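Local coordinates for nucleosome assembly protein 1, putative (Plasmodium falciparum, PDB 3FS3) that probably acts as a histone chaperone of the nucleosome assembly protein family, binding histones and assisting their deposition into chromatin, at residues Ser173-Thr178 / Glu196-Asp201; Leu160-Ala165 / Asp235-Phe240; Glu113-Ala118 / Val138-Ile143; Asn122-His127 / Ala274-Glu279. All blocks are in the same frame, centred on the assembly; numbering follows the deposited sequence.

Contact 1. Residues Ser173-Thr178 / Glu196-Asp201; sequences SVLTKT and EATVID
Lys177 and Ala197 face each other as an antiparallel non-hydrogen-bonded pair, and the lysine side chain runs past the alanine on its way to a polar cluster. From CB, Lys177 places CG anti to the backbone N (chi1 -177°). The bend at chi2 (71°) then carries CD over to Ala197, where Lys177 CD rests 3.7 Å from Ala197 CB. Beyond CE, NZ finds its partners outside the two segments: it forms a salt bridge with Asp270 and hydrogen bonds with Phe240 O and Tyr179 OH, so the ammonium group of this buried lysine has three polar partners, and the lysine also makes a cation-pi contact with Phe240. The two segments belong to the hairpin of strands 174-181 and 192-197, the latter being the outermost strand at this end of the four-stranded antiparallel sheet of the NAP fold. Next along it, Thr178 and Glu196 form a hydrogen-bonded pair, with Thr178 N to Glu196 O at 2.7 Å and nearly straight (170°), and Glu196 N to Thr178 O at 3.0 Å. A water joins Thr176 OG1 and Thr178 OG1 and donates to Glu196 O, giving that carbonyl a second partner. The Glu196 carboxylate turns to His180. Past the strand end, Thr198 N still reaches Thr176 O (3.2 Å), and Leu175 CD1 meets Ile200 CD1 at 3.8 Å, the two side chains crossing at about a right angle.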
# COMPACT_ATOMS: atom_id res chain seq x y z
N SER A 173 16.40 -23.74 17.38
CA SER A 173 17.50 -23.13 16.66
C SER A 173 16.89 -22.10 15.71
O SER A 173 17.58 -21.23 15.20
CB SER A 173 18.29 -24.18 15.86
OG SER A 173 17.57 -24.57 14.71
N VAL A 174 15.58 -22.20 15.49
CA VAL A 174 14.87 -21.28 14.61
C VAL A 174 13.42 -21.04 15.04
O VAL A 174 12.70 -21.99 15.36
CB VAL A 174 14.81 -21.79 13.16
CG1 VAL A 174 14.11 -20.78 12.28
CG2 VAL A 174 16.21 -22.06 12.64
N LEU A 175 12.99 -19.79 15.04
CA LEU A 175 11.61 -19.45 15.37
C LEU A 175 11.01 -18.81 14.12
O LEU A 175 11.56 -17.84 13.59
CB LEU A 175 11.54 -18.46 16.54
CG LEU A 175 12.04 -18.91 17.92
CD1 LEU A 175 11.67 -17.85 18.96
CD2 LEU A 175 11.41 -20.26 18.29
N THR A 176 9.90 -19.35 13.63
CA THR A 176 9.26 -18.81 12.44
C THR A 176 7.86 -18.32 12.70
O THR A 176 7.22 -18.68 13.69
CB THR A 176 9.16 -19.86 11.33
OG1 THR A 176 8.15 -20.82 11.69
CG2 THR A 176 10.48 -20.58 11.13
N LYS A 177 7.38 -17.48 11.79
CA LYS A 177 6.05 -16.92 11.87
C LYS A 177 5.54 -16.93 10.43
O LYS A 177 6.15 -16.32 9.55
CB LYS A 177 6.11 -15.48 12.40
CG LYS A 177 4.76 -14.81 12.59
CD LYS A 177 4.00 -15.42 13.74
CE LYS A 177 2.65 -14.74 13.94
NZ LYS A 177 2.74 -13.42 14.62
N THR A 178 4.44 -17.64 10.19
CA THR A 178 3.87 -17.74 8.86
C THR A 178 2.60 -16.91 8.70
O THR A 178 1.64 -17.08 9.44
CB THR A 178 3.53 -19.20 8.52
OG1 THR A 178 4.68 -20.02 8.75
CG2 THR A 178 3.12 -19.33 7.05
N GLU A 196 0.69 -18.56 11.82
CA GLU A 196 1.25 -19.75 12.47
C GLU A 196 2.62 -19.43 13.05
O GLU A 196 3.52 -19.01 12.33
CB GLU A 196 1.43 -20.89 11.47
CG GLU A 196 0.17 -21.56 10.98
CD GLU A 196 0.47 -22.61 9.93
OE1 GLU A 196 1.30 -23.50 10.19
OE2 GLU A 196 -0.12 -22.54 8.83
N ALA A 197 2.78 -19.65 14.34
CA ALA A 197 4.06 -19.39 14.98
C ALA A 197 4.59 -20.65 15.64
O ALA A 197 3.83 -21.46 16.18
CB ALA A 197 3.91 -18.29 16.02
N THR A 198 5.90 -20.83 15.58
CA THR A 198 6.52 -21.99 16.20
C THR A 198 6.36 -21.83 17.70
O THR A 198 6.33 -20.72 18.22
CB THR A 198 8.02 -22.08 15.83
OG1 THR A 198 8.74 -22.75 16.88
CG2 THR A 198 8.58 -20.72 15.61
N VAL A 199 6.20 -22.95 18.39
CA VAL A 199 6.06 -22.95 19.83
C VAL A 199 7.49 -22.91 20.40
O VAL A 199 8.33 -23.75 20.08
CB VAL A 199 5.32 -24.23 20.32
CG1 VAL A 199 5.91 -25.45 19.65
CG2 VAL A 199 5.43 -24.37 21.83
N ILE A 200 7.75 -21.92 21.24
CA ILE A 200 9.07 -21.75 21.83
C ILE A 200 9.30 -22.75 22.95
O ILE A 200 8.51 -22.83 23.88
CB ILE A 200 9.24 -20.32 22.39
CG1 ILE A 200 8.97 -19.30 21.27
CG2 ILE A 200 10.65 -20.14 22.98
CD1 ILE A 200 9.03 -17.85 21.74
N ASP A 201 10.39 -23.50 22.88
CA ASP A 201 10.69 -24.47 23.93
C ASP A 201 11.56 -23.85 25.01
O ASP A 201 12.75 -24.13 25.08
CB ASP A 201 11.36 -25.70 23.34
CG ASP A 201 10.45 -26.44 22.38
OD1 ASP A 201 9.30 -26.72 22.78
OD2 ASP A 201 10.87 -26.74 21.24
O HOH W 1 5.50 -20.76 11.13

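Contact 2. Residues Leu160-Ala165 / Asp235-Phe240; sequences LSFYFA and DSFFHF
Ser236 OG is gripped twice: it accepts from Phe238 N at 3.1 Å, which makes an ST turn, and it is hydrogen-bonded to Asp133. This fixes the start of the short 3-10 segment 237-240, whose three phenylalanines face the strand residues Leu160, Phe162 and Phe164. All contacts across the interface are apolar. Phe164 and Phe238 reach toward each other tip to tip, Phe164 CZ lying 3.9 Å from Phe238 CE1 at the edge of the Phe238 ring; Phe237 CD2 lies over the centre of one face of that ring. Phe162 is shared by two partners. Its CE1 comes to 4.1 Å from Phe237 CZ, at the edge of that ring, while its CE2 is 3.9 Å from Phe240 CE2, with the Phe162 and Phe240 planes inclined at 67°. With CG anti to the backbone N (chi1 176°), Phe240 directs its ring toward the strand, where Leu160 CD1 lies at the ring edge, 4.0 Å from Phe240 CZ. The 3-10 segment thus covers one side of strand 158-164, which itself lies between strands 140-147 and 174-181; helix 131-137 packs on Phe237 and Phe238 through Leu137, and Phe240 also touches Tyr179 of strand 174-181.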
# COMPACT_ATOMS: atom_id res chain seq x y z
N LEU A 160 8.45 -15.50 8.11
CA LEU A 160 9.61 -14.85 8.71
C LEU A 160 10.35 -15.83 9.62
O LEU A 160 9.74 -16.47 10.47
CB LEU A 160 9.16 -13.64 9.53
CG LEU A 160 8.53 -12.48 8.78
CD1 LEU A 160 8.07 -11.44 9.80
CD2 LEU A 160 9.54 -11.88 7.79
N SER A 161 11.66 -15.96 9.43
CA SER A 161 12.44 -16.88 10.25
C SER A 161 13.50 -16.15 11.07
O SER A 161 14.22 -15.30 10.55
CB SER A 161 13.12 -17.94 9.38
OG SER A 161 12.16 -18.75 8.72
N PHE A 162 13.57 -16.49 12.35
CA PHE A 162 14.52 -15.90 13.28
C PHE A 162 15.47 -17.02 13.74
O PHE A 162 15.08 -17.92 14.48
CB PHE A 162 13.76 -15.32 14.48
CG PHE A 162 12.81 -14.21 14.10
CD1 PHE A 162 13.13 -12.88 14.35
CD2 PHE A 162 11.61 -14.50 13.47
CE1 PHE A 162 12.26 -11.85 13.97
CE2 PHE A 162 10.73 -13.48 13.08
CZ PHE A 162 11.06 -12.15 13.33
N TYR A 163 16.72 -16.94 13.28
CA TYR A 163 17.72 -17.95 13.61
C TYR A 163 18.48 -17.55 14.87
O TYR A 163 19.02 -16.45 14.96
CB TYR A 163 18.68 -18.13 12.44
CG TYR A 163 18.00 -18.65 11.19
CD1 TYR A 163 18.10 -19.99 10.80
CD2 TYR A 163 17.20 -17.80 10.41
CE1 TYR A 163 17.44 -20.47 9.67
CE2 TYR A 163 16.53 -18.27 9.29
CZ TYR A 163 16.65 -19.61 8.92
OH TYR A 163 15.94 -20.06 7.84
N PHE A 164 18.53 -18.46 15.83
CA PHE A 164 19.21 -18.19 17.09
C PHE A 164 20.38 -19.13 17.34
O PHE A 164 20.31 -20.32 17.02
CB PHE A 164 18.22 -18.32 18.25
CG PHE A 164 17.20 -17.22 18.32
CD1 PHE A 164 17.43 -16.10 19.10
CD2 PHE A 164 16.01 -17.33 17.62
CE1 PHE A 164 16.48 -15.09 19.20
CE2 PHE A 164 15.05 -16.32 17.70
CZ PHE A 164 15.29 -15.20 18.49
N ALA A 165 21.45 -18.59 17.92
CA ALA A 165 22.60 -19.41 18.25
C ALA A 165 22.18 -20.17 19.50
O ALA A 165 21.19 -19.82 20.15
CB ALA A 165 23.81 -18.53 18.55
N ASP A 235 4.59 -8.16 29.18
CA ASP A 235 4.88 -7.77 27.81
C ASP A 235 6.26 -8.22 27.35
O ASP A 235 7.23 -8.16 28.10
CB ASP A 235 4.75 -6.26 27.66
CG ASP A 235 3.33 -5.78 27.87
OD1 ASP A 235 2.43 -6.27 27.16
OD2 ASP A 235 3.12 -4.91 28.75
N SER A 236 6.34 -8.67 26.10
CA SER A 236 7.60 -9.13 25.55
C SER A 236 7.53 -9.25 24.04
O SER A 236 6.48 -9.56 23.47
CB SER A 236 7.97 -10.49 26.13
OG SER A 236 9.00 -11.09 25.36
N PHE A 237 8.66 -9.01 23.39
CA PHE A 237 8.72 -9.12 21.95
C PHE A 237 8.30 -10.51 21.50
O PHE A 237 7.68 -10.69 20.46
CB PHE A 237 10.15 -8.87 21.46
CG PHE A 237 10.37 -9.30 20.05
CD1 PHE A 237 9.80 -8.58 19.00
CD2 PHE A 237 11.10 -10.44 19.76
CE1 PHE A 237 9.96 -9.01 17.68
CE2 PHE A 237 11.27 -10.87 18.45
CZ PHE A 237 10.70 -10.15 17.41
N PHE A 238 8.65 -11.51 22.30
CA PHE A 238 8.37 -12.89 21.94
C PHE A 238 6.89 -13.29 21.90
O PHE A 238 6.56 -14.42 21.55
CB PHE A 238 9.21 -13.79 22.84
CG PHE A 238 10.69 -13.67 22.56
CD1 PHE A 238 11.30 -14.45 21.58
CD2 PHE A 238 11.46 -12.70 23.21
CE1 PHE A 238 12.65 -14.27 21.25
CE2 PHE A 238 12.80 -12.50 22.89
CZ PHE A 238 13.40 -13.29 21.90
N HIS A 239 6.02 -12.34 22.22
CA HIS A 239 4.59 -12.58 22.14
C HIS A 239 4.25 -12.58 20.65
O HIS A 239 3.15 -12.95 20.25
CB HIS A 239 3.82 -11.47 22.86
CG HIS A 239 3.61 -11.75 24.32
ND1 HIS A 239 3.84 -10.81 25.29
CD2 HIS A 239 3.18 -12.86 24.96
CE1 HIS A 239 3.56 -11.33 26.48
NE2 HIS A 239 3.16 -12.57 26.30
N PHE A 240 5.22 -12.14 19.85
CA PHE A 240 5.09 -12.09 18.40
C PHE A 240 4.86 -13.51 17.88
O PHE A 240 4.15 -13.73 16.90
CB PHE A 240 6.38 -11.53 17.79
CG PHE A 240 6.40 -11.53 16.28
CD1 PHE A 240 5.80 -10.51 15.56
CD2 PHE A 240 7.05 -12.55 15.58
CE1 PHE A 240 5.83 -10.49 14.16
CE2 PHE A 240 7.09 -12.54 14.18
CZ PHE A 240 6.48 -11.51 13.46

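Contact 3. Residues Glu113-Ala118 / Val138-Ile143; sequences EFWLRA and VYLNDI
A classic beta bulge, in which Asn141 and Asp142 both face Tyr163, lies at the start of edge strand 140-147 of the NAP-fold sheet, and the indole of Trp115 from helix 114-120 packs against it. The helix and strand axes approach to 8.3 Å and make an angle of 61°. The indole is held on both faces: the peptide between Asp142 and Ile143 lies toward the rim of one, with Ile143 N 3.9 Å above the plane, and Phe114 CD2 lies over the centre of the other. At the ring edge, Trp115 NE1 donates a weak, bent hydrogen bond to Asn141 O (3.0 Å, 143°). Trp115 CE3 meets Ile143 CD1 at 3.8 Å as the two side chains slide past each other in opposite directions, and Trp115 CB touches Leu140 CD2. A water accepts from Trp115 N and donates to Leu140 O, bridging the first helical turn to the strand; a second links Glu113 N to Val138 O in the same way. Glu113, at the N-cap position, also makes a salt bridge with Arg117. Further from the bulge, Val138 CG1 lies 3.9 Å from both Leu116 CD2 and Glu113 OE2. Asp142 runs alongside the indole, its carboxylate turned 46° from the ring plane, and its OD1 stops 3.3 Å from Trp115 CZ2.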
# COMPACT_ATOMS: atom_id res chain seq x y z
N GLU A 113 25.57 -8.18 18.78
CA GLU A 113 24.28 -7.50 18.89
C GLU A 113 23.74 -6.86 17.62
O GLU A 113 22.85 -6.00 17.68
CB GLU A 113 24.34 -6.44 20.00
CG GLU A 113 25.15 -6.88 21.19
CD GLU A 113 24.95 -5.99 22.41
OE1 GLU A 113 24.64 -4.78 22.24
OE2 GLU A 113 25.11 -6.50 23.54
N PHE A 114 24.26 -7.29 16.46
CA PHE A 114 23.82 -6.72 15.19
C PHE A 114 22.32 -6.57 15.00
O PHE A 114 21.84 -5.48 14.72
CB PHE A 114 24.36 -7.53 14.01
CG PHE A 114 23.90 -7.00 12.68
CD1 PHE A 114 24.46 -5.84 12.14
CD2 PHE A 114 22.86 -7.62 12.00
CE1 PHE A 114 24.00 -5.31 10.94
CE2 PHE A 114 22.39 -7.11 10.79
CZ PHE A 114 22.96 -5.94 10.26
N TRP A 115 21.58 -7.66 15.11
CA TRP A 115 20.14 -7.60 14.90
C TRP A 115 19.39 -6.85 16.00
O TRP A 115 18.46 -6.11 15.72
CB TRP A 115 19.55 -9.00 14.71
CG TRP A 115 20.08 -9.69 13.50
CD1 TRP A 115 21.03 -10.68 13.47
CD2 TRP A 115 19.75 -9.42 12.13
NE1 TRP A 115 21.31 -11.03 12.17
CE2 TRP A 115 20.54 -10.28 11.33
CE3 TRP A 115 18.85 -8.54 11.51
CZ2 TRP A 115 20.46 -10.28 9.93
CZ3 TRP A 115 18.78 -8.54 10.12
CH2 TRP A 115 19.58 -9.41 9.35
N LEU A 116 19.81 -7.05 17.25
CA LEU A 116 19.15 -6.34 18.34
C LEU A 116 19.21 -4.85 18.07
O LEU A 116 18.20 -4.16 18.18
CB LEU A 116 19.81 -6.63 19.68
CG LEU A 116 19.32 -5.69 20.80
CD1 LEU A 116 17.80 -5.78 20.92
CD2 LEU A 116 19.99 -6.04 22.13
N ARG A 117 20.39 -4.36 17.72
CA ARG A 117 20.55 -2.93 17.47
C ARG A 117 19.80 -2.46 16.24
O ARG A 117 19.22 -1.37 16.25
CB ARG A 117 22.03 -2.56 17.40
CG ARG A 117 22.69 -2.67 18.76
CD ARG A 117 24.14 -2.23 18.76
NE ARG A 117 24.76 -2.52 20.05
CZ ARG A 117 26.07 -2.48 20.28
NH1 ARG A 117 26.92 -2.16 19.31
NH2 ARG A 117 26.54 -2.77 21.49
N ALA A 118 19.80 -3.26 15.18
CA ALA A 118 19.07 -2.88 13.99
C ALA A 118 17.59 -2.76 14.37
O ALA A 118 16.93 -1.78 14.04
CB ALA A 118 19.25 -3.93 12.88
N VAL A 138 20.29 -10.90 21.67
CA VAL A 138 21.71 -10.85 21.37
C VAL A 138 22.19 -12.18 20.78
O VAL A 138 23.29 -12.27 20.23
CB VAL A 138 22.57 -10.52 22.62
CG1 VAL A 138 22.21 -9.13 23.16
CG2 VAL A 138 22.35 -11.58 23.69
N TYR A 139 21.37 -13.22 20.90
CA TYR A 139 21.71 -14.54 20.36
C TYR A 139 21.21 -14.68 18.93
O TYR A 139 21.43 -15.70 18.27
CB TYR A 139 21.09 -15.64 21.23
CG TYR A 139 21.81 -15.83 22.55
CD1 TYR A 139 22.91 -16.67 22.64
CD2 TYR A 139 21.42 -15.12 23.69
CE1 TYR A 139 23.62 -16.81 23.83
CE2 TYR A 139 22.13 -15.25 24.89
CZ TYR A 139 23.23 -16.10 24.95
OH TYR A 139 23.98 -16.21 26.10
N LEU A 140 20.53 -13.65 18.43
CA LEU A 140 19.98 -13.67 17.09
C LEU A 140 21.11 -13.71 16.04
O LEU A 140 22.02 -12.88 16.07
CB LEU A 140 19.07 -12.43 16.91
CG LEU A 140 17.87 -12.49 15.97
CD1 LEU A 140 17.13 -13.81 16.12
CD2 LEU A 140 16.93 -11.32 16.25
N ASN A 141 21.08 -14.71 15.16
CA ASN A 141 22.09 -14.86 14.11
C ASN A 141 21.60 -14.35 12.77
O ASN A 141 22.38 -13.86 11.96
CB ASN A 141 22.49 -16.33 13.91
CG ASN A 141 23.64 -16.77 14.79
OD1 ASN A 141 24.34 -15.94 15.39
ND2 ASN A 141 23.86 -18.07 14.87
N ASP A 142 20.30 -14.46 12.53
CA ASP A 142 19.78 -14.03 11.25
C ASP A 142 18.26 -13.99 11.22
O ASP A 142 17.59 -14.74 11.93
CB ASP A 142 20.32 -14.98 10.17
CG ASP A 142 20.09 -14.46 8.76
OD1 ASP A 142 20.09 -13.23 8.54
OD2 ASP A 142 19.92 -15.30 7.85
N ILE A 143 17.74 -13.10 10.39
CA ILE A 143 16.31 -12.95 10.18
C ILE A 143 16.13 -13.03 8.68
O ILE A 143 16.80 -12.30 7.93
CB ILE A 143 15.77 -11.58 10.66
CG1 ILE A 143 16.09 -11.38 12.14
CG2 ILE A 143 14.26 -11.52 10.46
CD1 ILE A 143 15.54 -10.07 12.69
O HOH W 2 25.30 -10.90 19.85
O HOH W 3 22.95 -10.33 16.47

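Contact 4. Residues Asn122-His127 / Ala274-Glu279; sequences NNTVSH and ALTIKE
Thr276 of helix 260-289 meets Asn122, Thr124 and Val125 at the start of helix 123-126, and no hydrogen bond crosses between the two segments. The contact is therefore one of van der Waals packing, while Asn122 OD1 and Thr276 OG1 find their hydrogen bonds on their own sides. In the apolar part, the methyl group of Thr276 does most of the work. Set anti to the backbone N, Thr276 CG2 points across to the short helix and lies 3.8 Å from Val125 CG2, the two side chains sliding past each other in opposite directions. The same valine methyl touches Ile277 CG1 at 4.2 Å. In the mixed contacts, Asn122 and Thr276 reach toward each other tip to tip, and Asn122 ND2 comes within 3.1 Å of Thr276 CG2, a tight fit for an amide nitrogen on a methyl carbon. Thr124 CG2 approaches Thr276 OG1 to 3.6 Å. The polar bonds run within each helix. Asn122 occupies the N-cap position, and its OD1 accepts from Val125 N at 2.9 Å in an almost straight bond (177°), the donor tilted 18° from the carbonyl plane. This capping bond fixes the amide whose nitrogen end rests on the threonine. Thr276 OG1, in turn, is hydrogen-bonded to Glu272 O, one turn earlier in its helix. Asn122 also packs on Ile281 and Tyr288 farther along helix 260-289, while Ile277, besides meeting Val125, touches Ile143 of strand 140-147 and Phe162 of strand 158-164.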
# COMPACT_ATOMS: atom_id res chain seq x y z
N ASN A 122 14.69 0.88 14.89
CA ASN A 122 13.49 1.03 14.06
C ASN A 122 12.34 1.31 15.02
O ASN A 122 12.00 0.46 15.85
CB ASN A 122 13.21 -0.23 13.24
CG ASN A 122 11.84 -0.22 12.59
OD1 ASN A 122 10.82 -0.31 13.27
ND2 ASN A 122 11.81 -0.10 11.27
N ASN A 123 11.74 2.49 14.90
CA ASN A 123 10.64 2.91 15.78
C ASN A 123 9.56 1.87 16.03
O ASN A 123 9.33 1.48 17.17
CB ASN A 123 9.98 4.18 15.23
CG ASN A 123 10.98 5.28 14.95
OD1 ASN A 123 11.92 5.50 15.73
ND2 ASN A 123 10.79 5.99 13.85
N THR A 124 8.91 1.42 14.96
CA THR A 124 7.84 0.43 15.05
C THR A 124 8.22 -0.82 15.84
O THR A 124 7.50 -1.22 16.76
CB THR A 124 7.37 0.00 13.64
OG1 THR A 124 6.97 1.16 12.89
CG2 THR A 124 6.19 -0.94 13.74
N VAL A 125 9.34 -1.44 15.48
CA VAL A 125 9.79 -2.66 16.15
C VAL A 125 10.32 -2.39 17.55
O VAL A 125 10.16 -3.21 18.45
CB VAL A 125 10.90 -3.37 15.35
CG1 VAL A 125 11.40 -4.59 16.13
CG2 VAL A 125 10.38 -3.77 13.98
N SER A 126 10.97 -1.24 17.73
CA SER A 126 11.52 -0.90 19.03
C SER A 126 10.44 -0.85 20.10
O SER A 126 10.72 -1.10 21.28
CB SER A 126 12.24 0.45 18.96
OG SER A 126 12.90 0.72 20.19
N HIS A 127 9.22 -0.53 19.71
CA HIS A 127 8.11 -0.44 20.66
C HIS A 127 7.69 -1.76 21.29
O HIS A 127 7.10 -1.76 22.37
CB HIS A 127 6.90 0.23 20.00
CG HIS A 127 7.12 1.66 19.65
ND1 HIS A 127 6.26 2.38 18.84
CD2 HIS A 127 8.11 2.52 19.99
CE1 HIS A 127 6.72 3.61 18.70
NE2 HIS A 127 7.84 3.72 19.38
N ALA A 274 5.52 -7.40 11.64
CA ALA A 274 5.99 -8.37 10.66
C ALA A 274 6.34 -7.70 9.35
O ALA A 274 7.35 -8.03 8.73
CB ALA A 274 4.92 -9.41 10.43
N LEU A 275 5.50 -6.76 8.94
CA LEU A 275 5.70 -6.04 7.70
C LEU A 275 6.97 -5.20 7.75
O LEU A 275 7.70 -5.10 6.78
CB LEU A 275 4.49 -5.14 7.43
CG LEU A 275 4.25 -4.78 5.96
CD1 LEU A 275 3.84 -6.03 5.19
CD2 LEU A 275 3.15 -3.73 5.88
N THR A 276 7.22 -4.59 8.91
CA THR A 276 8.40 -3.76 9.08
C THR A 276 9.67 -4.60 9.02
O THR A 276 10.67 -4.18 8.43
CB THR A 276 8.36 -3.01 10.43
OG1 THR A 276 7.18 -2.20 10.48
CG2 THR A 276 9.58 -2.13 10.60
N ILE A 277 9.63 -5.78 9.62
CA ILE A 277 10.79 -6.66 9.61
C ILE A 277 11.05 -7.12 8.19
O ILE A 277 12.17 -7.10 7.70
CB ILE A 277 10.58 -7.89 10.52
CG1 ILE A 277 10.60 -7.45 11.99
CG2 ILE A 277 11.65 -8.95 10.24
CD1 ILE A 277 10.38 -8.57 12.99
N LYS A 278 9.97 -7.53 7.53
CA LYS A 278 10.03 -8.02 6.16
C LYS A 278 10.49 -6.98 5.13
O LYS A 278 11.38 -7.24 4.33
CB LYS A 278 8.65 -8.55 5.76
CG LYS A 278 8.45 -8.80 4.28
CD LYS A 278 7.10 -9.48 4.03
CE LYS A 278 6.86 -9.78 2.56
NZ LYS A 278 6.64 -8.54 1.76
N GLU A 279 9.89 -5.80 5.17
CA GLU A 279 10.21 -4.77 4.19
C GLU A 279 11.27 -3.75 4.59
O GLU A 279 11.84 -3.09 3.73
CB GLU A 279 8.94 -4.02 3.80
CG GLU A 279 7.78 -4.92 3.45
CD GLU A 279 6.60 -4.15 2.89
OE1 GLU A 279 6.10 -3.25 3.58
OE2 GLU A 279 6.19 -4.46 1.74

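In the fold
Contacts 1, 2 and 3 follow one antiparallel sheet across its strands, from 192-197 through 174-181 and 158-164 to 140-147. Contacts 1 and 2 have centres about 8 Å apart and are joined by the backbone bond between Leu175 O and Phe162 N; contacts 2 and 3, about 11 Å apart by centres, meet where Phe164 packs on Leu140. Contact 4 brings in helix 260-289, whose Ala274 touches Leu160 and Phe240 of contact 2. Contacts 3 and 4 also touch, with centres about 14 Å apart, whereas contacts 1 and 4 do not, their nearest atoms lying about 6 Å apart. Contact 2 thus touches each of the other three.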